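Local coordinates for replication initiation and membrane attachment protein (Geobacillus stearothermophilus 10, PDB 5WTN) that takes part as a tetramer in the primosome for initiation of DNA replication and in membrane attachment, and probably helps load the replicative helicase, at residues 8-19 with 101-109; 22-31 with 43-53. All coordinates share one frame; numbering follows the deposited sequence.

Overall arrangement
Interaction 1 pairs the first strand of the N-terminal domain, within 8-19, with a strand arriving more than 80 residues later, and interaction 2 packs together the two helices that follow strand 13-17 in the chain. Their centres lie about 18 Å apart, yet they meet where the sheet rests on helix 40-55. The hydroxyl OH of Tyr14 comes within 2.6 Å of Glu52 OE1, probably as a hydrogen bond, and Val16 CG1 packs 3.4 Å from Leu49 O. Leu109, at the end of its strand, reaches Leu22, Tyr46, Leu49 and Trp50 and is therefore shared by both cores. Both contacts also touch other subunits of the tetramer.

Interaction 1. Residues 8-19 with 101-109; sequences LIAVDRYTVQSR and EPKLFLYEL
The Tyr14 and Tyr107 rings meet obliquely, their planes 36° apart and their centroids 5.8 Å from each other, with Tyr107 CE2 lying 3.5 Å from Tyr14 CB. One face of the Tyr107 ring takes Phe105 CB, while Val16 CG2 lies at the edge of the Tyr14 ring. Tyr14 CG sits between its backbone N and carbonyl carbon (chi1 68°), which lifts the ring off the strand toward Glu52; the Tyr107 hydroxyl is bonded to His63. The Phe105 ring receives Asp12 CB at its edge, and Leu8 CD1 approaches Phe105 CE2 to 3.6 Å. At the far end the Arg19 guanidinium uses its edge: Arg19 NE lies 2.8 Å from Glu108 OE2 in a salt bridge, on the syn side but tilted out of the carboxylate plane, while that oxygen lies in the guanidinium plane.

Asp12 OD1 accepts from Lys103 N at 3.0 Å and Asp12 OD2 from Ile9 N at 2.8 Å, each donor above the carboxylate plane, so that the group bridges the Ile9-Asp12 type I turn and the incoming strand. With an alanine here, the amides of Ile9 and Lys103 would probably lose this shared acceptor, letting the turn drift from Lys103. On the other side, Thr15 CG2 lies against Leu106 CG and the Gln17 amide rests on Leu106 CD2; the Arg13 guanidinium passes Leu104 CB obliquely, its NE pairing with Glu60.

Parallel backbone bonds run from Arg13 N with Lys103 O to Leu109 N with Gln17 O, and Ser18 OG bonds to Leu109 O. The helices of this domain and its 90-95/104-109 hairpin, probably the wing, are consistent with a winged helix, strand 13-17 being an N-terminal addition inserted between 61-62 and 104-109.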
loop_
_atom_site.group_PDB
_atom_site.type_symbol
_atom_site.label_atom_id
_atom_site.label_comp_id
_atom_site.label_asym_id
_atom_site.label_seq_id
_atom_site.Cartn_x
_atom_site.Cartn_y
_atom_site.Cartn_z
ATOM N N LEU A 8 19.388 -15.189 -24.484
ATOM C CA LEU A 8 18.670 -15.828 -23.393
ATOM C C LEU A 8 18.085 -17.195 -23.771
ATOM O O LEU A 8 17.337 -17.326 -24.751
ATOM C CB LEU A 8 17.531 -14.893 -22.953
ATOM C CG LEU A 8 16.574 -15.298 -21.849
ATOM C CD1 LEU A 8 17.297 -15.200 -20.547
ATOM C CD2 LEU A 8 15.370 -14.386 -21.892
ATOM N N ILE A 9 18.398 -18.215 -22.976
ATOM C CA ILE A 9 17.770 -19.534 -23.140
ATOM C C ILE A 9 17.099 -19.972 -21.833
ATOM O O ILE A 9 17.424 -19.456 -20.768
ATOM C CB ILE A 9 18.771 -20.611 -23.621
ATOM C CG1 ILE A 9 19.889 -20.817 -22.603
ATOM C CG2 ILE A 9 19.368 -20.229 -24.942
ATOM C CD1 ILE A 9 20.897 -21.841 -23.017
ATOM N N ALA A 10 16.167 -20.918 -21.911
ATOM C CA ALA A 10 15.332 -21.278 -20.760
ATOM C C ALA A 10 16.090 -21.722 -19.513
ATOM O O ALA A 10 15.584 -21.568 -18.404
ATOM C CB ALA A 10 14.306 -22.322 -21.141
ATOM N N VAL A 11 17.287 -22.276 -19.680
ATOM C CA VAL A 11 18.000 -22.809 -18.525
ATOM C C VAL A 11 18.909 -21.774 -17.910
ATOM O O VAL A 11 19.605 -22.069 -16.926
ATOM C CB VAL A 11 18.833 -24.093 -18.843
ATOM C CG1 VAL A 11 17.920 -25.278 -19.114
ATOM C CG2 VAL A 11 19.839 -23.850 -19.980
ATOM N N ASP A 12 18.940 -20.581 -18.500
ATOM C CA ASP A 12 19.712 -19.488 -17.917
ATOM C C ASP A 12 19.086 -19.102 -16.577
ATOM O O ASP A 12 17.870 -19.242 -16.362
ATOM C CB ASP A 12 19.755 -18.273 -18.852
ATOM C CG ASP A 12 20.699 -18.464 -20.034
ATOM O OD1 ASP A 12 21.686 -19.220 -19.876
ATOM O OD2 ASP A 12 20.463 -17.848 -21.115
ATOM N N ARG A 13 19.906 -18.619 -15.649
ATOM C CA ARG A 13 19.412 -18.314 -14.306
ATOM C C ARG A 13 19.330 -16.816 -14.008
ATOM O O ARG A 13 20.136 -16.033 -14.505
ATOM C CB ARG A 13 20.278 -19.007 -13.250
ATOM C CG ARG A 13 20.394 -20.512 -13.434
ATOM C CD ARG A 13 21.054 -21.165 -12.231
ATOM N NE ARG A 13 22.141 -20.352 -11.694
ATOM C CZ ARG A 13 23.391 -20.381 -12.147
ATOM N NH1 ARG A 13 23.716 -21.187 -13.149
ATOM N NH2 ARG A 13 24.315 -19.606 -11.598
ATOM N N TYR A 14 18.354 -16.429 -13.188
ATOM C CA TYR A 14 18.231 -15.039 -12.764
ATOM C C TYR A 14 18.085 -14.873 -11.261
ATOM O O TYR A 14 17.820 -15.824 -10.517
ATOM C CB TYR A 14 17.063 -14.358 -13.457
ATOM C CG TYR A 14 15.709 -14.873 -13.039
ATOM C CD1 TYR A 14 14.950 -14.208 -12.075
ATOM C CD2 TYR A 14 15.165 -16.000 -13.630
ATOM C CE1 TYR A 14 13.686 -14.663 -11.708
ATOM C CE2 TYR A 14 13.894 -16.462 -13.266
ATOM C CZ TYR A 14 13.167 -15.791 -12.303
ATOM O OH TYR A 14 11.923 -16.257 -11.945
ATOM N N THR A 15 18.281 -13.639 -10.831
ATOM C CA THR A 15 17.849 -13.193 -9.526
ATOM C C THR A 15 17.178 -11.842 -9.731
ATOM O O THR A 15 17.511 -11.127 -10.679
ATOM C CB THR A 15 19.026 -13.070 -8.564
ATOM O OG1 THR A 15 18.546 -12.551 -7.321
ATOM C CG2 THR A 15 20.086 -12.119 -9.108
ATOM N N VAL A 16 16.217 -11.504 -8.872
ATOM C CA VAL A 16 15.596 -10.179 -8.886
ATOM C C VAL A 16 16.032 -9.373 -7.678
ATOM O O VAL A 16 15.913 -9.831 -6.540
ATOM C CB VAL A 16 14.083 -10.261 -8.799
ATOM C CG1 VAL A 16 13.472 -8.870 -9.048
ATOM C CG2 VAL A 16 13.551 -11.278 -9.753
ATOM N N GLN A 17 16.491 -8.149 -7.912
ATOM C CA GLN A 17 16.906 -7.275 -6.809
ATOM C C GLN A 17 16.433 -5.821 -6.945
ATOM O O GLN A 17 16.048 -5.364 -8.038
ATOM C CB GLN A 17 18.430 -7.372 -6.616
ATOM C CG GLN A 17 18.826 -8.727 -6.047
ATOM C CD GLN A 17 20.302 -8.994 -6.033
ATOM O OE1 GLN A 17 20.757 -9.983 -6.610
ATOM N NE2 GLN A 17 21.064 -8.149 -5.348
ATOM N N SER A 18 16.418 -5.096 -5.831
ATOM C CA SER A 18 16.133 -3.667 -5.909
ATOM C C SER A 18 16.732 -2.938 -4.741
ATOM O O SER A 18 16.757 -3.482 -3.636
ATOM C CB SER A 18 14.624 -3.421 -5.934
ATOM O OG SER A 18 14.337 -2.139 -6.456
ATOM N N ARG A 19 17.189 -1.706 -4.959
ATOM C CA ARG A 19 17.481 -0.846 -3.819
ATOM C C ARG A 19 16.318 0.107 -3.531
ATOM O O ARG A 19 16.359 0.906 -2.585
ATOM C CB ARG A 19 18.858 -0.150 -3.891
ATOM C CG ARG A 19 19.419 0.122 -5.286
ATOM C CD ARG A 19 20.598 -0.797 -5.654
ATOM N NE ARG A 19 20.227 -2.215 -5.616
ATOM C CZ ARG A 19 20.682 -3.090 -4.716
ATOM N NH1 ARG A 19 21.556 -2.705 -3.783
ATOM N NH2 ARG A 19 20.279 -4.356 -4.759
ATOM N N GLU A 101 27.967 -21.692 -20.347
ATOM C CA GLU A 101 26.641 -22.140 -19.890
ATOM C C GLU A 101 26.605 -22.562 -18.403
ATOM O O GLU A 101 27.629 -22.967 -17.822
ATOM C CB GLU A 101 26.061 -23.271 -20.778
ATOM C CG GLU A 101 25.850 -22.936 -22.263
ATOM C CD GLU A 101 24.720 -23.754 -22.891
ATOM O OE1 GLU A 101 24.179 -24.648 -22.203
ATOM O OE2 GLU A 101 24.362 -23.501 -24.066
ATOM N N PRO A 102 25.418 -22.445 -17.779
ATOM C CA PRO A 102 24.353 -21.501 -18.143
ATOM C C PRO A 102 24.580 -20.104 -17.515
ATOM O O PRO A 102 25.129 -19.996 -16.404
ATOM C CB PRO A 102 23.082 -22.162 -17.576
ATOM C CG PRO A 102 23.491 -23.571 -17.209
ATOM C CD PRO A 102 24.933 -23.447 -16.819
ATOM N N LYS A 103 24.108 -19.062 -18.197
ATOM C CA LYS A 103 24.267 -17.685 -17.744
ATOM C C LYS A 103 23.525 -17.369 -16.428
ATOM O O LYS A 103 22.493 -17.980 -16.103
ATOM C CB LYS A 103 23.773 -16.727 -18.826
ATOM C CG LYS A 103 24.617 -16.632 -20.078
ATOM C CD LYS A 103 23.871 -15.767 -21.074
ATOM C CE LYS A 103 24.716 -15.282 -22.229
ATOM N NZ LYS A 103 23.861 -14.408 -23.090
ATOM N N LEU A 104 24.051 -16.405 -15.678
ATOM C CA LEU A 104 23.360 -15.911 -14.485
ATOM C C LEU A 104 23.019 -14.412 -14.610
ATOM O O LEU A 104 23.916 -13.576 -14.604
ATOM C CB LEU A 104 24.211 -16.157 -13.237
ATOM C CG LEU A 104 23.696 -15.569 -11.921
ATOM C CD1 LEU A 104 22.315 -16.104 -11.588
ATOM C CD2 LEU A 104 24.666 -15.837 -10.790
ATOM N N PHE A 105 21.731 -14.087 -14.706
ATOM C CA PHE A 105 21.284 -12.693 -14.813
ATOM C C PHE A 105 20.919 -12.066 -13.475
ATOM O O PHE A 105 20.368 -12.734 -12.600
ATOM C CB PHE A 105 20.063 -12.596 -15.717
ATOM C CG PHE A 105 20.356 -12.905 -17.132
ATOM C CD1 PHE A 105 20.852 -11.929 -17.970
ATOM C CD2 PHE A 105 20.165 -14.185 -17.631
ATOM C CE1 PHE A 105 21.135 -12.208 -19.293
ATOM C CE2 PHE A 105 20.454 -14.477 -18.957
ATOM C CZ PHE A 105 20.940 -13.484 -19.788
ATOM N N LEU A 106 21.223 -10.782 -13.322
ATOM C CA LEU A 106 20.719 -10.009 -12.199
ATOM C C LEU A 106 19.690 -9.030 -12.749
ATOM O O LEU A 106 20.011 -8.170 -13.560
ATOM C CB LEU A 106 21.865 -9.255 -11.534
ATOM C CG LEU A 106 21.809 -9.063 -10.018
ATOM C CD1 LEU A 106 23.138 -8.548 -9.492
ATOM C CD2 LEU A 106 20.672 -8.128 -9.658
ATOM N N TYR A 107 18.444 -9.177 -12.330
ATOM C CA TYR A 107 17.402 -8.253 -12.749
ATOM C C TYR A 107 17.173 -7.254 -11.648
ATOM O O TYR A 107 16.601 -7.581 -10.613
ATOM C CB TYR A 107 16.110 -9.015 -13.009
ATOM C CG TYR A 107 16.173 -9.843 -14.255
ATOM C CD1 TYR A 107 16.821 -9.371 -15.386
ATOM C CD2 TYR A 107 15.615 -11.104 -14.303
ATOM C CE1 TYR A 107 16.897 -10.128 -16.548
ATOM C CE2 TYR A 107 15.687 -11.876 -15.462
ATOM C CZ TYR A 107 16.330 -11.383 -16.583
ATOM O OH TYR A 107 16.409 -12.134 -17.736
ATOM N N GLU A 108 17.618 -6.026 -11.877
ATOM C CA GLU A 108 17.551 -4.986 -10.847
ATOM C C GLU A 108 16.369 -4.058 -11.136
ATOM O O GLU A 108 16.379 -3.269 -12.082
ATOM C CB GLU A 108 18.901 -4.249 -10.766
ATOM C CG GLU A 108 18.909 -2.866 -10.137
ATOM C CD GLU A 108 18.840 -2.889 -8.613
ATOM O OE1 GLU A 108 18.854 -3.996 -8.020
ATOM O OE2 GLU A 108 18.770 -1.793 -8.007
ATOM N N LEU A 109 15.330 -4.174 -10.325
ATOM C CA LEU A 109 14.119 -3.404 -10.577
ATOM C C LEU A 109 14.258 -1.940 -10.207
ATOM O O LEU A 109 14.771 -1.590 -9.146
ATOM C CB LEU A 109 12.954 -3.993 -9.803
ATOM C CG LEU A 109 12.207 -5.114 -10.486
ATOM C CD1 LEU A 109 11.111 -5.531 -9.572
ATOM C CD2 LEU A 109 11.613 -4.610 -11.788
#

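Interaction 2. Residues 22-31 with 43-53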
loop_
_atom_site.group_PDB
_atom_site.type_symbol
_atom_site.label_atom_id
_atom_site.label_comp_id
_atom_site.label_asym_id
_atom_site.label_seq_id
_atom_site.Cartn_x
_atom_site.Cartn_y
_atom_site.Cartn_z
ATOM N N LEU A 22 8.826 -0.577 -4.324
ATOM C CA LEU A 22 7.866 -0.194 -5.326
ATOM C C LEU A 22 6.556 -0.024 -4.546
ATOM O O LEU A 22 6.145 -0.939 -3.837
ATOM C CB LEU A 22 7.827 -1.298 -6.410
ATOM C CG LEU A 22 9.250 -1.902 -6.686
ATOM C CD1 LEU A 22 9.354 -3.213 -7.541
ATOM C CD2 LEU A 22 10.209 -0.861 -7.270
ATOM N N GLN A 23 5.931 1.154 -4.601
ATOM C CA GLN A 23 4.696 1.371 -3.829
ATOM C C GLN A 23 3.450 1.662 -4.669
ATOM O O GLN A 23 3.534 1.904 -5.867
ATOM C CB GLN A 23 4.891 2.510 -2.840
ATOM C CG GLN A 23 5.481 2.095 -1.525
ATOM C CD GLN A 23 6.759 2.845 -1.224
ATOM O OE1 GLN A 23 6.750 3.945 -0.630
ATOM N NE2 GLN A 23 7.883 2.263 -1.647
ATOM N N GLU A 24 2.298 1.636 -4.006
ATOM C CA GLU A 24 1.017 1.877 -4.654
ATOM C C GLU A 24 1.115 2.937 -5.744
ATOM O O GLU A 24 0.796 2.674 -6.904
ATOM C CB GLU A 24 -0.037 2.282 -3.622
ATOM C CG GLU A 24 -1.468 2.190 -4.127
ATOM C CD GLU A 24 -2.393 1.508 -3.138
ATOM O OE1 GLU A 24 -1.954 1.237 -2.001
ATOM O OE2 GLU A 24 -3.559 1.242 -3.499
ATOM N N VAL A 25 1.549 4.137 -5.372
ATOM C CA VAL A 25 1.624 5.239 -6.344
ATOM C C VAL A 25 2.321 4.809 -7.637
ATOM O O VAL A 25 1.780 5.020 -8.731
ATOM C CB VAL A 25 2.348 6.471 -5.793
ATOM C CG1 VAL A 25 2.606 7.508 -6.908
ATOM C CG2 VAL A 25 1.549 7.076 -4.668
ATOM N N ASP A 26 3.508 4.212 -7.505
ATOM C CA ASP A 26 4.217 3.633 -8.643
ATOM C C ASP A 26 3.304 2.751 -9.492
ATOM O O ASP A 26 3.374 2.775 -10.714
ATOM C CB ASP A 26 5.388 2.778 -8.165
ATOM C CG ASP A 26 6.381 3.552 -7.334
ATOM O OD1 ASP A 26 6.738 4.688 -7.717
ATOM O OD2 ASP A 26 6.816 3.010 -6.297
ATOM N N ARG A 27 2.440 1.983 -8.845
ATOM C CA ARG A 27 1.593 1.052 -9.577
ATOM C C ARG A 27 0.620 1.760 -10.505
ATOM O O ARG A 27 0.234 1.222 -11.541
ATOM C CB ARG A 27 0.807 0.148 -8.630
ATOM C CG ARG A 27 0.154 -1.028 -9.330
ATOM C CD ARG A 27 -1.076 -1.468 -8.588
ATOM N NE ARG A 27 -2.131 -0.496 -8.804
ATOM C CZ ARG A 27 -2.958 -0.064 -7.867
ATOM N NH1 ARG A 27 -2.852 -0.507 -6.622
ATOM N NH2 ARG A 27 -3.881 0.829 -8.188
ATOM N N LYS A 28 0.203 2.960 -10.115
ATOM C CA LYS A 28 -0.726 3.743 -10.920
ATOM C C LYS A 28 0.020 4.401 -12.071
ATOM O O LYS A 28 -0.458 4.430 -13.205
ATOM C CB LYS A 28 -1.418 4.805 -10.064
ATOM C CG LYS A 28 -2.024 4.266 -8.778
ATOM C CD LYS A 28 -3.067 5.220 -8.216
ATOM C CE LYS A 28 -3.263 5.008 -6.724
ATOM N NZ LYS A 28 -4.260 5.955 -6.155
ATOM N N VAL A 29 1.201 4.926 -11.765
ATOM C CA VAL A 29 2.060 5.535 -12.770
ATOM C C VAL A 29 2.398 4.496 -13.826
ATOM O O VAL A 29 2.432 4.792 -15.020
ATOM C CB VAL A 29 3.362 6.076 -12.152
ATOM C CG1 VAL A 29 4.329 6.506 -13.245
ATOM C CG2 VAL A 29 3.062 7.232 -11.210
ATOM N N LEU A 30 2.641 3.270 -13.374
ATOM C CA LEU A 30 2.888 2.164 -14.277
ATOM C C LEU A 30 1.690 1.864 -15.144
ATOM O O LEU A 30 1.808 1.667 -16.344
ATOM C CB LEU A 30 3.249 0.920 -13.495
ATOM C CG LEU A 30 4.698 0.918 -13.029
ATOM C CD1 LEU A 30 4.811 -0.056 -11.873
ATOM C CD2 LEU A 30 5.647 0.564 -14.160
ATOM N N THR A 31 0.522 1.840 -14.537
ATOM C CA THR A 31 -0.647 1.462 -15.286
ATOM C C THR A 31 -1.137 2.567 -16.190
ATOM O O THR A 31 -1.627 2.278 -17.282
ATOM C CB THR A 31 -1.769 1.039 -14.374
ATOM O OG1 THR A 31 -1.249 0.148 -13.380
ATOM C CG2 THR A 31 -2.854 0.339 -15.175
ATOM N N LEU A 43 3.991 -4.443 -18.926
ATOM C CA LEU A 43 3.490 -4.132 -17.595
ATOM C C LEU A 43 3.424 -5.389 -16.731
ATOM O O LEU A 43 3.845 -5.373 -15.555
ATOM C CB LEU A 43 2.124 -3.442 -17.650
ATOM C CG LEU A 43 1.531 -3.050 -16.281
ATOM C CD1 LEU A 43 2.198 -1.808 -15.718
ATOM C CD2 LEU A 43 0.034 -2.857 -16.324
ATOM N N ALA A 44 2.916 -6.480 -17.303
ATOM C CA ALA A 44 2.798 -7.705 -16.518
ATOM C C ALA A 44 4.168 -8.255 -16.129
ATOM O O ALA A 44 4.346 -8.711 -15.000
ATOM C CB ALA A 44 1.999 -8.730 -17.223
ATOM N N LEU A 45 5.133 -8.221 -17.042
ATOM C CA LEU A 45 6.458 -8.683 -16.694
ATOM C C LEU A 45 7.028 -7.883 -15.518
ATOM O O LEU A 45 7.749 -8.422 -14.672
ATOM C CB LEU A 45 7.389 -8.582 -17.896
ATOM C CG LEU A 45 8.866 -8.928 -17.689
ATOM C CD1 LEU A 45 9.059 -10.323 -17.144
ATOM C CD2 LEU A 45 9.603 -8.783 -18.979
ATOM N N TYR A 46 6.718 -6.590 -15.476
ATOM C CA TYR A 46 7.256 -5.739 -14.440
ATOM C C TYR A 46 6.581 -6.108 -13.119
ATOM O O TYR A 46 7.225 -6.185 -12.069
ATOM C CB TYR A 46 7.029 -4.269 -14.795
ATOM C CG TYR A 46 7.643 -3.298 -13.814
ATOM C CD1 TYR A 46 8.956 -2.889 -13.954
ATOM C CD2 TYR A 46 6.914 -2.794 -12.745
ATOM C CE1 TYR A 46 9.538 -2.003 -13.060
ATOM C CE2 TYR A 46 7.492 -1.902 -11.829
ATOM C CZ TYR A 46 8.803 -1.503 -11.999
ATOM O OH TYR A 46 9.405 -0.620 -11.119
ATOM N N MET A 47 5.277 -6.359 -13.188
ATOM C CA MET A 47 4.521 -6.806 -12.025
ATOM C C MET A 47 5.077 -8.134 -11.524
ATOM O O MET A 47 5.341 -8.297 -10.333
ATOM C CB MET A 47 3.039 -6.948 -12.370
ATOM C CG MET A 47 2.352 -5.637 -12.717
ATOM S SD MET A 47 2.288 -4.495 -11.324
ATOM C CE MET A 47 3.848 -3.637 -11.517
ATOM N N THR A 48 5.254 -9.081 -12.441
ATOM C CA THR A 48 5.828 -10.364 -12.102
ATOM C C THR A 48 7.238 -10.218 -11.485
ATOM O O THR A 48 7.543 -10.845 -10.468
ATOM C CB THR A 48 5.774 -11.335 -13.311
ATOM O OG1 THR A 48 4.406 -11.505 -13.716
ATOM C CG2 THR A 48 6.354 -12.684 -12.955
ATOM N N LEU A 49 8.085 -9.369 -12.054
ATOM C CA LEU A 49 9.405 -9.153 -11.462
ATOM C C LEU A 49 9.363 -8.604 -10.021
ATOM O O LEU A 49 10.093 -9.044 -9.144
ATOM C CB LEU A 49 10.226 -8.248 -12.360
ATOM C CG LEU A 49 10.734 -8.979 -13.595
ATOM C CD1 LEU A 49 11.599 -8.081 -14.466
ATOM C CD2 LEU A 49 11.502 -10.204 -13.140
ATOM N N TRP A 50 8.472 -7.652 -9.796
ATOM C CA TRP A 50 8.206 -7.067 -8.483
ATOM C C TRP A 50 7.709 -8.129 -7.508
ATOM O O TRP A 50 8.181 -8.190 -6.375
ATOM C CB TRP A 50 7.199 -5.925 -8.666
ATOM C CG TRP A 50 6.660 -5.217 -7.428
ATOM C CD1 TRP A 50 7.032 -5.402 -6.124
ATOM C CD2 TRP A 50 5.646 -4.185 -7.409
ATOM N NE1 TRP A 50 6.310 -4.556 -5.300
ATOM C CE2 TRP A 50 5.453 -3.805 -6.067
ATOM C CE3 TRP A 50 4.892 -3.547 -8.404
ATOM C CZ2 TRP A 50 4.521 -2.818 -5.694
ATOM C CZ3 TRP A 50 3.973 -2.568 -8.037
ATOM C CH2 TRP A 50 3.794 -2.212 -6.694
ATOM N N GLY A 51 6.772 -8.965 -7.951
ATOM C CA GLY A 51 6.318 -10.080 -7.147
ATOM C C GLY A 51 7.449 -11.053 -6.877
ATOM O O GLY A 51 7.591 -11.563 -5.759
ATOM N N GLU A 52 8.275 -11.305 -7.893
ATOM C CA GLU A 52 9.381 -12.244 -7.735
ATOM C C GLU A 52 10.396 -11.776 -6.729
ATOM O O GLU A 52 11.012 -12.590 -6.050
ATOM C CB GLU A 52 10.068 -12.531 -9.073
ATOM C CG GLU A 52 9.537 -13.775 -9.797
ATOM C CD GLU A 52 9.924 -15.064 -9.099
ATOM O OE1 GLU A 52 10.807 -15.799 -9.607
ATOM O OE2 GLU A 52 9.346 -15.358 -8.038
ATOM N N LEU A 53 10.576 -10.464 -6.654
ATOM C CA LEU A 53 11.460 -9.816 -5.682
ATOM C C LEU A 53 11.191 -10.314 -4.270
ATOM O O LEU A 53 12.111 -10.637 -3.528
ATOM C CB LEU A 53 11.216 -8.304 -5.729
ATOM C CG LEU A 53 12.075 -7.385 -4.883
ATOM C CD1 LEU A 53 13.523 -7.590 -5.241
ATOM C CD2 LEU A 53 11.646 -5.972 -5.184
#
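Leu22, just ahead of the helix, slides along the indole of Trp50: its CB stands 3.5 Å above the ring plane, and its CD1 lies over the five-membered ring in a CH-pi contact, 3.6 Å from the centroid and 23° off the normal. The Trp50 side chain leaves with CG anti to the backbone N (chi1 175°), carrying the indole across to this leucine. The other branch of Leu22, CD2, points to Tyr46 OH, a hydroxyl that is hydrogen-bonded to Arg110 O.

Gln23 follows at the N-cap, its backbone N bonded to Asp26 OD2 at 2.7 Å, one half of a capping box, and this bond fixes the first turn beside the Leu22 contact. Next, Arg27 brings its CB to the edge of the indole at CZ3, while its guanidinium runs away from the partner helix; Trp50 in turn forms a cation-pi contact with Arg27 of the third subunit.

The two helical segments run nearly antiparallel, at 160°, with axes 11.2 Å apart at closest approach. Helix 40-55 probably serves as the first core helix of a winged-helix fold, and helix 24-38 is an N-terminal addition packed against it. The interface between them is apolar, without a hydrogen bond across it.

One turn beyond Arg27, Leu30 uses both of its branches. Leu30 CD2 lies over a face of the Tyr46 ring, 4.1 Å from the centroid, and Leu30 CD1 leans toward CE2 of that ring while touching Met47 CE at 3.7 Å. The bent Met47 chain sets that methyl at the edges of both the Tyr46 and Trp50 rings. Leu30 CB packs on Leu43 CD1 at 3.7 Å. Last comes Thr31, whose hydroxyl is turned back to Arg27 O, 2.6 Å from OG1, while its backbone rests beside Leu43 CD1.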